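Local coordinates for ADP-ribosylating toxin CARDS (Mycoplasma pneumoniae, PDB 4TLV), which transfers the ADP-ribosyl group from NAD(+) to multiple target proteins and, as the main virulence factor of the bacterium, makes the cytoplasm of mammalian cells vacuolate, at residues 99-104 with 525-530; 125-130 with 476-481; 492-497 with 509-514; 554-559 with 566-571. All blocks are in the same frame, centred on the assembly; numbering follows the deposited sequence.

Contacts 1 and 2 are buried junctions between the mono-ADP-ribosyltransferase domain and D3, whereas contacts 3 and 4 are beta hairpins inside D3. The two domain junctions bury only 260 and 265 Å² and depend on side-chain polar bonds from helix residues; the hairpins bury 739 and 591 Å² and are laced by backbone ladders. Of the hairpins, 554-559 with 566-571 is the more enclosed, and 492-497 with 509-514 has exposed lysines at its margin. Strands 506-512 and 567-570 are neighbours in one sheet, so contacts 3 and 4 adjoin. Trp526 ties contact 1 to contact 2 by its backbone N to Ser480 O and to contact 3 by NE1 to Leu494 O.

Contact 1: 99-104 with 525-530; sequences LLDLMR and KWYFSR
Leu100 touches the strand through CD2, 4.2 Å from Tyr527 CB. One residue on, Asp101 has CG anti to its backbone N (chi1 177°), and its carboxylate meets the strand with both oxygens. Ser529 OG donates to Asp101 OD1 at 2.6 Å, arriving 53° above the carboxylate plane, while Gln105 NE2 is a further partner of OD1. The same oxygen lies in the plane of the Tyr527 ring at its edge, 3.2 Å from Tyr527 CE2. Asp101 OD2 accepts a hydrogen bond from a water at 2.7 Å, and that water accepts from Arg530 N at 3.0 Å. Arg104 then lays CB over one face of Tyr527, offset toward the rim and nearest Tyr527 CZ, 3.7 Å from the ring centroid, a CH-pi contact. Its chain bends at chi2 and chi3, and the guanidinium bonds Gln119 and Tyr549 O; Tyr527 OH bonds Asn552. With direct, water-mediated and neighbouring donors around it, the buried carboxylate is probably held as an anion at this junction of helix 92-104 with D3.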
loop_
_atom_site.group_PDB
_atom_site.type_symbol
_atom_site.label_atom_id
_atom_site.label_comp_id
_atom_site.label_asym_id
_atom_site.label_seq_id
_atom_site.Cartn_x
_atom_site.Cartn_y
_atom_site.Cartn_z
ATOM N N LEU A 99 -12.759 11.182 6.896
ATOM C CA LEU A 99 -13.136 11.296 8.308
ATOM C C LEU A 99 -12.094 12.087 9.118
ATOM O O LEU A 99 -12.451 12.895 9.978
ATOM C CB LEU A 99 -13.395 9.913 8.920
ATOM C CG LEU A 99 -14.621 9.169 8.367
ATOM C CD1 LEU A 99 -14.789 7.844 9.056
ATOM C CD2 LEU A 99 -15.900 10.007 8.501
ATOM N N LEU A 100 -10.814 11.881 8.821
ATOM C CA LEU A 100 -9.761 12.661 9.470
ATOM C C LEU A 100 -9.943 14.150 9.166
ATOM O O LEU A 100 -9.920 14.985 10.068
ATOM C CB LEU A 100 -8.377 12.202 9.009
ATOM C CG LEU A 100 -7.252 13.091 9.554
ATOM C CD1 LEU A 100 -7.122 12.949 11.067
ATOM C CD2 LEU A 100 -5.937 12.726 8.834
ATOM N N ASP A 101 -10.112 14.467 7.887
ATOM C CA ASP A 101 -10.381 15.826 7.439
ATOM C C ASP A 101 -11.554 16.426 8.234
ATOM O O ASP A 101 -11.410 17.464 8.863
ATOM C CB ASP A 101 -10.696 15.788 5.943
ATOM C CG ASP A 101 -11.065 17.140 5.369
ATOM O OD1 ASP A 101 -10.614 18.178 5.896
ATOM O OD2 ASP A 101 -11.789 17.157 4.347
ATOM N N LEU A 102 -12.704 15.760 8.221
ATOM C CA LEU A 102 -13.863 16.270 8.949
ATOM C C LEU A 102 -13.556 16.492 10.440
ATOM O O LEU A 102 -13.940 17.514 11.010
ATOM C CB LEU A 102 -15.069 15.357 8.762
ATOM C CG LEU A 102 -15.565 15.264 7.308
ATOM C CD1 LEU A 102 -16.540 14.143 7.172
ATOM C CD2 LEU A 102 -16.179 16.585 6.846
ATOM N N MET A 103 -12.872 15.539 11.069
ATOM C CA MET A 103 -12.485 15.678 12.468
ATOM C C MET A 103 -11.566 16.876 12.707
ATOM O O MET A 103 -11.741 17.598 13.685
ATOM C CB MET A 103 -11.857 14.386 13.010
ATOM C CG MET A 103 -12.858 13.236 13.090
ATOM S SD MET A 103 -12.186 11.801 13.945
ATOM C CE MET A 103 -10.626 11.608 13.092
ATOM N N ARG A 104 -10.593 17.099 11.826
ATOM C CA ARG A 104 -9.688 18.229 12.016
ATOM C C ARG A 104 -10.412 19.561 11.801
ATOM O O ARG A 104 -10.047 20.564 12.404
ATOM C CB ARG A 104 -8.485 18.171 11.074
ATOM C CG ARG A 104 -7.551 16.977 11.278
ATOM C CD ARG A 104 -7.133 16.761 12.737
ATOM N NE ARG A 104 -6.471 17.921 13.358
ATOM C CZ ARG A 104 -5.991 17.917 14.600
ATOM N NH1 ARG A 104 -6.083 16.824 15.339
ATOM N NH2 ARG A 104 -5.415 19.003 15.109
ATOM N N LYS A 525 2.633 18.980 10.689
ATOM C CA LYS A 525 1.559 18.038 10.324
ATOM C C LYS A 525 0.490 18.635 9.409
ATOM O O LYS A 525 -0.034 19.720 9.680
ATOM C CB LYS A 525 0.916 17.455 11.590
ATOM C CG LYS A 525 1.922 16.743 12.490
ATOM C CD LYS A 525 1.230 15.916 13.542
ATOM C CE LYS A 525 2.259 15.072 14.300
ATOM N NZ LYS A 525 1.590 14.351 15.404
ATOM N N TRP A 526 0.147 17.900 8.346
ATOM C CA TRP A 526 -0.792 18.373 7.332
ATOM C C TRP A 526 -1.826 17.300 6.997
ATOM O O TRP A 526 -1.580 16.108 7.183
ATOM C CB TRP A 526 -0.041 18.767 6.060
ATOM C CG TRP A 526 1.012 19.774 6.308
ATOM C CD1 TRP A 526 2.293 19.540 6.725
ATOM C CD2 TRP A 526 0.878 21.191 6.190
ATOM N NE1 TRP A 526 2.966 20.729 6.873
ATOM C CE2 TRP A 526 2.123 21.761 6.543
ATOM C CE3 TRP A 526 -0.170 22.039 5.813
ATOM C CZ2 TRP A 526 2.349 23.141 6.526
ATOM C CZ3 TRP A 526 0.058 23.421 5.793
ATOM C CH2 TRP A 526 1.304 23.951 6.153
ATOM N N TYR A 527 -2.980 17.729 6.498
ATOM C CA TYR A 527 -3.987 16.781 6.020
ATOM C C TYR A 527 -4.675 17.314 4.774
ATOM O O TYR A 527 -4.637 18.518 4.492
ATOM C CB TYR A 527 -5.007 16.453 7.116
ATOM C CG TYR A 527 -5.848 17.636 7.534
ATOM C CD1 TYR A 527 -5.366 18.571 8.448
ATOM C CD2 TYR A 527 -7.125 17.824 7.013
ATOM C CE1 TYR A 527 -6.150 19.667 8.834
ATOM C CE2 TYR A 527 -7.911 18.909 7.389
ATOM C CZ TYR A 527 -7.415 19.825 8.298
ATOM O OH TYR A 527 -8.198 20.900 8.666
ATOM N N PHE A 528 -5.286 16.407 4.015
ATOM C CA PHE A 528 -5.915 16.753 2.745
ATOM C C PHE A 528 -7.429 16.853 2.915
ATOM O O PHE A 528 -8.014 16.125 3.729
ATOM C CB PHE A 528 -5.577 15.694 1.685
ATOM C CG PHE A 528 -4.094 15.550 1.432
ATOM C CD1 PHE A 528 -3.303 14.791 2.285
ATOM C CD2 PHE A 528 -3.502 16.183 0.345
ATOM C CE1 PHE A 528 -1.934 14.666 2.066
ATOM C CE2 PHE A 528 -2.132 16.068 0.112
ATOM C CZ PHE A 528 -1.346 15.311 0.974
ATOM N N SER A 529 -8.044 17.757 2.151
ATOM C CA SER A 529 -9.493 18.008 2.217
ATOM C C SER A 529 -10.099 18.043 0.836
ATOM O O SER A 529 -9.574 18.703 -0.058
ATOM C CB SER A 529 -9.796 19.366 2.873
ATOM O OG SER A 529 -9.230 19.457 4.161
ATOM N N ARG A 530 -11.226 17.360 0.665
ATOM C CA ARG A 530 -11.955 17.405 -0.592
ATOM C C ARG A 530 -12.849 18.647 -0.668
ATOM O O ARG A 530 -13.049 19.196 -1.737
ATOM C CB ARG A 530 -12.799 16.123 -0.780
ATOM C CG ARG A 530 -11.965 14.832 -0.895
ATOM C CD ARG A 530 -12.863 13.596 -0.801
ATOM N NE ARG A 530 -13.833 13.583 -1.901
ATOM C CZ ARG A 530 -13.621 13.023 -3.089
ATOM N NH1 ARG A 530 -12.481 12.383 -3.335
ATOM N NH2 ARG A 530 -14.561 13.084 -4.022
HETATM O O HOH W 1 -11.933 15.158 2.611
#

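Contact 2: 125-130 with 476-481; sequences LRTSFA and DLKTSK
Ser480 OG is gripped by Arg126 NH1 at 3.0 Å, with an N-H...O angle of 153° and the oxygen tilted 16° from the guanidinium plane; it also bonds Tyr549 OH and, weakly, Tyr475 OH. The same NH1 makes a second, weak bond to Leu477 O at 3.3 Å. At the other terminal nitrogen, Arg126 NH2 forms a salt bridge with Glu97 OE1 and bonds Tyr475 OH, so the guanidinium is fixed from both domains. Its chain runs extended from CG to NE, and Leu477 CD2 covers one face of the guanidinium, 3.8 Å above the plane and toward its rim. The other branch of that leucine, Leu477 CD1, rests 3.6 Å from Arg126 O. Beside this pair, Thr127 CG2 meets Lys478 CG at 4.0 Å, the two side chains crossing at about a right angle. The D3 turn is shaped from within: Asp476 OD1 accepts from Lys478 N at 3.1 Å, an Asx turn, and Asp476 OD2 accepts from Thr479 OG1 at 2.6 Å. Positive phi at Ser480 (65°) completes the reversal. The contact thus sets the C-terminal end of helix 115-126 against the turn joining strands 473-476 and 481-485, with Arg93 of helix 92-104 and Val442 of strand 441-443 packed on Leu477.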
loop_
_atom_site.group_PDB
_atom_site.type_symbol
_atom_site.label_atom_id
_atom_site.label_comp_id
_atom_site.label_asym_id
_atom_site.label_seq_id
_atom_site.Cartn_x
_atom_site.Cartn_y
_atom_site.Cartn_z
ATOM N N LEU A 125 -5.365 2.172 10.385
ATOM C CA LEU A 125 -5.823 1.990 9.000
ATOM C C LEU A 125 -4.718 2.388 8.006
ATOM O O LEU A 125 -4.524 1.737 6.975
ATOM C CB LEU A 125 -7.055 2.853 8.740
ATOM C CG LEU A 125 -7.608 2.908 7.312
ATOM C CD1 LEU A 125 -7.950 1.493 6.847
ATOM C CD2 LEU A 125 -8.841 3.804 7.293
ATOM N N ARG A 126 -4.011 3.471 8.324
ATOM C CA ARG A 126 -2.983 4.041 7.439
ATOM C C ARG A 126 -1.733 3.181 7.344
ATOM O O ARG A 126 -1.016 3.197 6.341
ATOM C CB ARG A 126 -2.547 5.399 7.978
ATOM C CG ARG A 126 -3.506 6.542 7.674
ATOM C CD ARG A 126 -2.920 7.817 8.301
ATOM N NE ARG A 126 -3.452 9.010 7.655
ATOM C CZ ARG A 126 -2.940 10.222 7.806
ATOM N NH1 ARG A 126 -1.868 10.386 8.584
ATOM N NH2 ARG A 126 -3.483 11.256 7.172
ATOM N N THR A 127 -1.444 2.476 8.424
ATOM C CA THR A 127 -0.186 1.763 8.533
ATOM C C THR A 127 -0.476 0.261 8.547
ATOM O O THR A 127 -0.504 -0.375 7.476
ATOM C CB THR A 127 0.672 2.273 9.726
ATOM O OG1 THR A 127 -0.016 2.072 10.967
ATOM C CG2 THR A 127 0.968 3.764 9.557
ATOM N N SER A 128 -0.796 -0.271 9.717
ATOM C CA SER A 128 -1.020 -1.714 9.921
ATOM C C SER A 128 -1.945 -2.428 8.927
ATOM O O SER A 128 -1.608 -3.528 8.457
ATOM C CB SER A 128 -1.521 -1.980 11.351
ATOM O OG SER A 128 -0.581 -1.496 12.287
ATOM N N PHE A 129 -3.116 -1.849 8.644
ATOM C CA PHE A 129 -4.075 -2.513 7.762
ATOM C C PHE A 129 -4.069 -2.036 6.313
ATOM O O PHE A 129 -4.806 -2.568 5.496
ATOM C CB PHE A 129 -5.503 -2.357 8.307
ATOM C CG PHE A 129 -5.670 -2.872 9.705
ATOM C CD1 PHE A 129 -5.512 -4.224 9.978
ATOM C CD2 PHE A 129 -5.995 -2.013 10.745
ATOM C CE1 PHE A 129 -5.682 -4.724 11.274
ATOM C CE2 PHE A 129 -6.158 -2.502 12.047
ATOM C CZ PHE A 129 -6.000 -3.859 12.307
ATOM N N ALA A 130 -3.271 -1.022 6.000
ATOM C CA ALA A 130 -3.370 -0.368 4.694
ATOM C C ALA A 130 -3.043 -1.294 3.511
ATOM O O ALA A 130 -3.642 -1.181 2.434
ATOM C CB ALA A 130 -2.475 0.879 4.664
ATOM N N ASP A 476 4.206 11.256 4.911
ATOM C CA ASP A 476 4.470 10.152 5.836
ATOM C C ASP A 476 3.209 9.826 6.609
ATOM O O ASP A 476 2.788 10.599 7.460
ATOM C CB ASP A 476 5.577 10.501 6.827
ATOM C CG ASP A 476 5.735 9.436 7.893
ATOM O OD1 ASP A 476 5.443 8.247 7.603
ATOM O OD2 ASP A 476 6.106 9.788 9.025
ATOM N N LEU A 477 2.604 8.677 6.319
ATOM C CA LEU A 477 1.347 8.310 6.976
ATOM C C LEU A 477 1.488 8.092 8.481
ATOM O O LEU A 477 0.497 8.151 9.203
ATOM C CB LEU A 477 0.763 7.054 6.327
ATOM C CG LEU A 477 0.246 7.250 4.901
ATOM C CD1 LEU A 477 0.009 5.879 4.244
ATOM C CD2 LEU A 477 -1.036 8.123 4.870
ATOM N N LYS A 478 2.696 7.792 8.960
ATOM C CA LYS A 478 2.860 7.592 10.403
ATOM C C LYS A 478 2.661 8.885 11.189
ATOM O O LYS A 478 2.099 8.873 12.274
ATOM C CB LYS A 478 4.241 7.018 10.752
ATOM C CG LYS A 478 4.440 5.556 10.406
ATOM C CD LYS A 478 5.869 5.091 10.770
ATOM C CE LYS A 478 5.976 4.687 12.225
ATOM N NZ LYS A 478 7.327 4.111 12.545
ATOM N N THR A 479 3.143 9.990 10.638
ATOM C CA THR A 479 3.245 11.242 11.385
ATOM C C THR A 479 2.514 12.421 10.744
ATOM O O THR A 479 2.460 13.485 11.339
ATOM C CB THR A 479 4.712 11.674 11.559
ATOM O OG1 THR A 479 5.291 11.921 10.272
ATOM C CG2 THR A 479 5.535 10.595 12.300
ATOM N N SER A 480 1.972 12.225 9.542
ATOM C CA SER A 480 1.302 13.282 8.769
ATOM C C SER A 480 2.219 14.420 8.315
ATOM O O SER A 480 1.745 15.524 8.050
ATOM C CB SER A 480 0.101 13.870 9.543
ATOM O OG SER A 480 -0.869 12.877 9.850
ATOM N N LYS A 481 3.522 14.167 8.221
ATOM C CA LYS A 481 4.439 15.185 7.709
ATOM C C LYS A 481 4.555 15.100 6.181
ATOM O O LYS A 481 4.286 14.049 5.572
ATOM C CB LYS A 481 5.818 15.078 8.388
ATOM C CG LYS A 481 5.784 15.263 9.908
ATOM C CD LYS A 481 7.174 15.544 10.474
ATOM C CE LYS A 481 8.070 14.323 10.342
ATOM N NZ LYS A 481 7.551 13.235 11.215
#

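Contact 3: 492-497 with 509-514; sequences FFLHNK and VEWLKH
Leu494 lies across Trp511, its CD1 4.1 Å from the centroid of the six-membered ring and over the face, a CH-pi contact. Leu494 CG is anti to its backbone N (chi1 -179°), and from there CD1 reaches both the indole and Val509 CG2, the latter at 3.9 Å. The face bearing Phe493, His495, Glu510 and Leu512 holds the polar pair. His495 ND1 donates to Glu510 OE2 at 2.9 Å, in the ring plane and on the anti lone pair; ring and carboxylate are nearly coplanar, 25° apart. Lys497 CG comes across the carboxylate, 3.4 Å from Glu510 OE2. Farther along, His514 points an edge at the face of Phe493 in a T-shaped pair, planes at 68°. Phe493 and Leu512 exchange backbone bonds (Phe493 N to Leu512 O, 2.8 Å), as do His495 and Glu510: antiparallel hydrogen-bonded pairs on either side of the non-hydrogen-bonded pair Leu494-Trp511. This hairpin lies between strand 481-485, whose Ile482 packs on Leu494 and Trp511, and strand 567-570, whose Trp567 and Ser569 touch Val509.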
loop_
_atom_site.group_PDB
_atom_site.type_symbol
_atom_site.label_atom_id
_atom_site.label_comp_id
_atom_site.label_asym_id
_atom_site.label_seq_id
_atom_site.Cartn_x
_atom_site.Cartn_y
_atom_site.Cartn_z
ATOM N N PHE A 492 13.781 17.455 3.266
ATOM C CA PHE A 492 13.221 18.685 3.832
ATOM C C PHE A 492 11.719 18.575 4.046
ATOM O O PHE A 492 11.009 18.081 3.167
ATOM C CB PHE A 492 13.507 19.868 2.900
ATOM C CG PHE A 492 14.973 20.103 2.665
ATOM C CD1 PHE A 492 15.669 19.339 1.738
ATOM C CD2 PHE A 492 15.655 21.069 3.380
ATOM C CE1 PHE A 492 17.015 19.555 1.516
ATOM C CE2 PHE A 492 17.009 21.279 3.173
ATOM C CZ PHE A 492 17.688 20.516 2.246
ATOM N N PHE A 493 11.248 19.084 5.184
ATOM C CA PHE A 493 9.852 18.945 5.619
ATOM C C PHE A 493 9.076 20.265 5.581
ATOM O O PHE A 493 9.605 21.330 5.937
ATOM C CB PHE A 493 9.820 18.385 7.037
ATOM C CG PHE A 493 10.377 16.987 7.145
ATOM C CD1 PHE A 493 11.750 16.769 7.199
ATOM C CD2 PHE A 493 9.527 15.895 7.159
ATOM C CE1 PHE A 493 12.261 15.472 7.289
ATOM C CE2 PHE A 493 10.023 14.599 7.241
ATOM C CZ PHE A 493 11.394 14.386 7.312
ATOM N N LEU A 494 7.818 20.180 5.172
ATOM C CA LEU A 494 6.969 21.356 4.998
ATOM C C LEU A 494 6.559 21.866 6.362
ATOM O O LEU A 494 5.997 21.122 7.172
ATOM C CB LEU A 494 5.733 20.995 4.154
ATOM C CG LEU A 494 4.756 22.145 3.852
ATOM C CD1 LEU A 494 5.470 23.236 3.056
ATOM C CD2 LEU A 494 3.551 21.642 3.101
ATOM N N HIS A 495 6.868 23.132 6.640
ATOM C CA HIS A 495 6.662 23.695 7.967
ATOM C C HIS A 495 5.770 24.944 7.953
ATOM O O HIS A 495 6.024 25.895 7.206
ATOM C CB HIS A 495 8.018 24.033 8.613
ATOM C CG HIS A 495 7.910 24.571 10.006
ATOM N ND1 HIS A 495 8.366 25.823 10.355
ATOM C CD2 HIS A 495 7.395 24.031 11.137
ATOM C CE1 HIS A 495 8.143 26.032 11.641
ATOM N NE2 HIS A 495 7.554 24.959 12.140
ATOM N N ASN A 496 4.744 24.947 8.800
ATOM C CA ASN A 496 3.857 26.101 8.920
ATOM C C ASN A 496 4.480 27.111 9.877
ATOM O O ASN A 496 5.052 26.714 10.872
ATOM C CB ASN A 496 2.498 25.664 9.464
ATOM C CG ASN A 496 1.644 26.842 9.925
ATOM O OD1 ASN A 496 1.130 27.588 8.975
ATOM N ND2 ASN A 496 1.457 27.071 11.124
ATOM N N LYS A 497 4.379 28.403 9.577
ATOM C CA LYS A 497 4.908 29.436 10.489
ATOM C C LYS A 497 3.784 30.288 11.080
ATOM O O LYS A 497 3.943 30.912 12.134
ATOM C CB LYS A 497 5.897 30.346 9.760
ATOM C CG LYS A 497 7.136 29.630 9.256
ATOM C CD LYS A 497 7.921 30.493 8.274
ATOM C CE LYS A 497 8.493 31.725 8.947
ATOM N NZ LYS A 497 9.595 32.327 8.127
ATOM N N VAL A 509 5.307 29.509 4.074
ATOM C CA VAL A 509 5.725 28.219 4.612
ATOM C C VAL A 509 7.206 28.043 4.273
ATOM O O VAL A 509 7.764 28.816 3.495
ATOM C CB VAL A 509 4.892 27.059 4.023
ATOM C CG1 VAL A 509 3.465 27.128 4.525
ATOM C CG2 VAL A 509 4.912 27.104 2.513
ATOM N N GLU A 510 7.855 27.041 4.850
ATOM C CA GLU A 510 9.261 26.815 4.550
ATOM C C GLU A 510 9.552 25.327 4.580
ATOM O O GLU A 510 8.761 24.552 5.119
ATOM C CB GLU A 510 10.137 27.521 5.582
ATOM C CG GLU A 510 9.846 27.065 7.011
ATOM C CD GLU A 510 10.475 27.955 8.078
ATOM O OE1 GLU A 510 11.431 28.692 7.759
ATOM O OE2 GLU A 510 10.009 27.907 9.241
ATOM N N TRP A 511 10.690 24.940 4.016
ATOM C CA TRP A 511 11.099 23.537 3.971
ATOM C C TRP A 511 12.361 23.345 4.791
ATOM O O TRP A 511 13.397 23.923 4.465
ATOM C CB TRP A 511 11.385 23.141 2.533
ATOM C CG TRP A 511 10.197 23.153 1.618
ATOM C CD1 TRP A 511 9.759 24.188 0.832
ATOM C CD2 TRP A 511 9.321 22.053 1.359
ATOM N NE1 TRP A 511 8.648 23.801 0.118
ATOM C CE2 TRP A 511 8.363 22.495 0.423
ATOM C CE3 TRP A 511 9.250 20.743 1.840
ATOM C CZ2 TRP A 511 7.357 21.660 -0.059
ATOM C CZ3 TRP A 511 8.236 19.916 1.364
ATOM C CH2 TRP A 511 7.312 20.378 0.428
ATOM N N LEU A 512 12.285 22.536 5.844
ATOM C CA LEU A 512 13.377 22.426 6.815
ATOM C C LEU A 512 13.801 20.987 7.042
ATOM O O LEU A 512 12.958 20.101 7.120
ATOM C CB LEU A 512 12.924 22.970 8.168
ATOM C CG LEU A 512 12.380 24.398 8.204
ATOM C CD1 LEU A 512 11.753 24.676 9.551
ATOM C CD2 LEU A 512 13.487 25.404 7.892
ATOM N N LYS A 513 15.098 20.754 7.219
ATOM C CA LYS A 513 15.542 19.431 7.665
ATOM C C LYS A 513 14.975 19.171 9.043
ATOM O O LYS A 513 14.823 20.091 9.844
ATOM C CB LYS A 513 17.069 19.325 7.672
ATOM C CG LYS A 513 17.667 19.397 6.288
ATOM C CD LYS A 513 19.143 19.043 6.306
ATOM C CE LYS A 513 19.723 19.089 4.900
ATOM N NZ LYS A 513 21.143 18.660 4.883
ATOM N N HIS A 514 14.638 17.918 9.330
ATOM C CA HIS A 514 13.890 17.624 10.532
ATOM C C HIS A 514 13.928 16.116 10.774
ATOM O O HIS A 514 14.166 15.363 9.842
ATOM C CB HIS A 514 12.453 18.116 10.340
ATOM C CG HIS A 514 11.623 18.090 11.587
ATOM N ND1 HIS A 514 11.786 19.000 12.609
ATOM C CD2 HIS A 514 10.601 17.283 11.960
ATOM C CE1 HIS A 514 10.918 18.738 13.571
ATOM N NE2 HIS A 514 10.182 17.706 13.198
#

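Contact 4: 554-559 with 566-571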
loop_
_atom_site.group_PDB
_atom_site.type_symbol
_atom_site.label_atom_id
_atom_site.label_comp_id
_atom_site.label_asym_id
_atom_site.label_seq_id
_atom_site.Cartn_x
_atom_site.Cartn_y
_atom_site.Cartn_z
ATOM N N GLN A 554 -4.247 27.135 6.039
ATOM C CA GLN A 554 -4.423 26.554 4.715
ATOM C C GLN A 554 -3.289 26.856 3.742
ATOM O O GLN A 554 -2.900 28.013 3.531
ATOM C CB GLN A 554 -5.762 26.975 4.088
ATOM C CG GLN A 554 -6.057 26.213 2.801
ATOM C CD GLN A 554 -7.416 26.550 2.197
ATOM O OE1 GLN A 554 -8.209 27.289 2.789
ATOM N NE2 GLN A 554 -7.692 25.999 1.015
ATOM N N LEU A 555 -2.768 25.795 3.137
ATOM C CA LEU A 555 -1.707 25.916 2.139
ATOM C C LEU A 555 -2.260 26.501 0.848
ATOM O O LEU A 555 -3.248 26.002 0.307
ATOM C CB LEU A 555 -1.094 24.536 1.852
ATOM C CG LEU A 555 0.214 24.522 1.069
ATOM C CD1 LEU A 555 1.314 25.212 1.906
ATOM C CD2 LEU A 555 0.622 23.105 0.708
ATOM N N LYS A 556 -1.616 27.555 0.346
ATOM C CA LYS A 556 -1.960 28.121 -0.951
ATOM C C LYS A 556 -0.720 28.613 -1.692
ATOM O O LYS A 556 0.377 28.641 -1.127
ATOM C CB LYS A 556 -2.955 29.280 -0.796
ATOM C CG LYS A 556 -4.246 28.911 -0.095
ATOM C CD LYS A 556 -5.288 30.017 -0.273
ATOM C CE LYS A 556 -6.412 29.892 0.740
ATOM N NZ LYS A 556 -7.357 31.043 0.631
ATOM N N VAL A 557 -0.904 28.995 -2.956
ATOM C CA VAL A 557 0.184 29.513 -3.781
ATOM C C VAL A 557 -0.233 30.815 -4.480
ATOM O O VAL A 557 -1.349 30.933 -4.990
ATOM C CB VAL A 557 0.600 28.521 -4.879
ATOM C CG1 VAL A 557 1.846 29.008 -5.571
ATOM C CG2 VAL A 557 0.858 27.156 -4.301
ATOM N N ILE A 558 0.672 31.788 -4.510
ATOM C CA ILE A 558 0.401 33.047 -5.209
ATOM C C ILE A 558 0.468 32.842 -6.711
ATOM O O ILE A 558 1.395 32.219 -7.217
ATOM C CB ILE A 558 1.375 34.165 -4.759
ATOM C CG1 ILE A 558 1.213 34.412 -3.263
ATOM C CG2 ILE A 558 1.113 35.448 -5.561
ATOM C CD1 ILE A 558 2.260 35.351 -2.655
ATOM N N ILE A 559 -0.524 33.355 -7.435
ATOM C CA ILE A 559 -0.627 33.069 -8.859
ATOM C C ILE A 559 0.182 33.998 -9.763
ATOM O O ILE A 559 0.788 33.554 -10.742
ATOM C CB ILE A 559 -2.105 33.072 -9.334
ATOM C CG1 ILE A 559 -2.851 31.873 -8.761
ATOM C CG2 ILE A 559 -2.164 33.047 -10.836
ATOM C CD1 ILE A 559 -4.313 31.777 -9.244
ATOM N N GLY A 566 4.887 31.654 -4.937
ATOM C CA GLY A 566 5.216 31.571 -3.527
ATOM C C GLY A 566 4.195 30.782 -2.722
ATOM O O GLY A 566 3.000 31.078 -2.753
ATOM N N TRP A 567 4.672 29.782 -1.983
ATOM C CA TRP A 567 3.809 28.945 -1.156
ATOM C C TRP A 567 3.650 29.570 0.222
ATOM O O TRP A 567 4.632 29.940 0.857
ATOM C CB TRP A 567 4.406 27.527 -1.048
ATOM C CG TRP A 567 4.434 26.809 -2.360
ATOM C CD1 TRP A 567 5.244 27.080 -3.416
ATOM C CD2 TRP A 567 3.619 25.693 -2.758
ATOM N NE1 TRP A 567 4.986 26.217 -4.452
ATOM C CE2 TRP A 567 3.994 25.348 -4.070
ATOM C CE3 TRP A 567 2.616 24.948 -2.127
ATOM C CZ2 TRP A 567 3.394 24.298 -4.777
ATOM C CZ3 TRP A 567 2.016 23.901 -2.827
ATOM C CH2 TRP A 567 2.408 23.586 -4.137
ATOM N N TYR A 568 2.416 29.684 0.700
ATOM C CA TYR A 568 2.182 30.261 2.015
ATOM C C TYR A 568 1.019 29.553 2.686
ATOM O O TYR A 568 0.333 28.747 2.057
ATOM C CB TYR A 568 1.895 31.772 1.880
ATOM C CG TYR A 568 0.576 32.095 1.205
ATOM C CD1 TYR A 568 0.463 32.118 -0.187
ATOM C CD2 TYR A 568 -0.554 32.377 1.958
ATOM C CE1 TYR A 568 -0.749 32.404 -0.810
ATOM C CE2 TYR A 568 -1.771 32.674 1.350
ATOM C CZ TYR A 568 -1.862 32.684 -0.032
ATOM O OH TYR A 568 -3.073 32.968 -0.627
ATOM N N SER A 569 0.796 29.824 3.965
ATOM C CA SER A 569 -0.422 29.352 4.615
ATOM C C SER A 569 -1.212 30.528 5.190
ATOM O O SER A 569 -0.636 31.576 5.504
ATOM C CB SER A 569 -0.123 28.315 5.708
ATOM O OG SER A 569 0.574 28.871 6.816
ATOM N N THR A 570 -2.521 30.340 5.351
ATOM C CA THR A 570 -3.414 31.448 5.682
ATOM C C THR A 570 -4.659 31.043 6.466
ATOM O O THR A 570 -5.116 29.899 6.396
ATOM C CB THR A 570 -3.842 32.203 4.399
ATOM O OG1 THR A 570 -4.702 33.295 4.747
ATOM C CG2 THR A 570 -4.571 31.271 3.425
ATOM N N TYR A 571 -5.203 31.992 7.221
ATOM C CA TYR A 571 -6.496 31.806 7.866
ATOM C C TYR A 571 -7.654 32.270 6.970
ATOM O O TYR A 571 -8.819 32.051 7.296
ATOM C CB TYR A 571 -6.563 32.562 9.196
ATOM C CG TYR A 571 -5.722 31.981 10.309
ATOM C CD1 TYR A 571 -5.968 30.704 10.801
ATOM C CD2 TYR A 571 -4.685 32.713 10.875
ATOM C CE1 TYR A 571 -5.205 30.174 11.825
ATOM C CE2 TYR A 571 -3.919 32.190 11.893
ATOM C CZ TYR A 571 -4.180 30.923 12.362
ATOM O OH TYR A 571 -3.420 30.411 13.380
#
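The strands run antiparallel, their axes 4.6 Å apart at closest and 139° between directions, with five backbone bonds; Lys556 N to Tyr568 O and Tyr568 N to Lys556 O are both 2.9 Å and nearly straight. On the face bearing Leu555, Val557, Trp567 and Ser569, Val557 CG2 sits over the centre of the indole six-membered ring, 3.4 Å from its centroid: a close CH-pi contact. Leu555 CD2 touches the same ring at its edge, 3.9 Å from Trp567 CZ3. Trp567 NE1 bonds Ser463, and Ser569 OG bonds Asn496. On the other face, Tyr568 CG takes the crowded position between the backbone N and the carbonyl carbon (chi1 68°). Lys556 CB makes an off-centre CH-pi contact with the ring, 4.1 Å from its centroid, and Ile558 CG1 lies 3.7 Å from Tyr568 CE1. Beyond it, the extended lysine chain puts Lys556 CE 3.5 Å from Thr570 CG2. Lys556 NZ bonds Asp572 O and forms a salt bridge with Glu575 OE1, the same oxygen that Tyr568 OH bonds, which joins the two polar tips. Such a two-stranded antiparallel unit, with an aromatic ring on each face, is a beta hairpin of the D3 beta-trefoil.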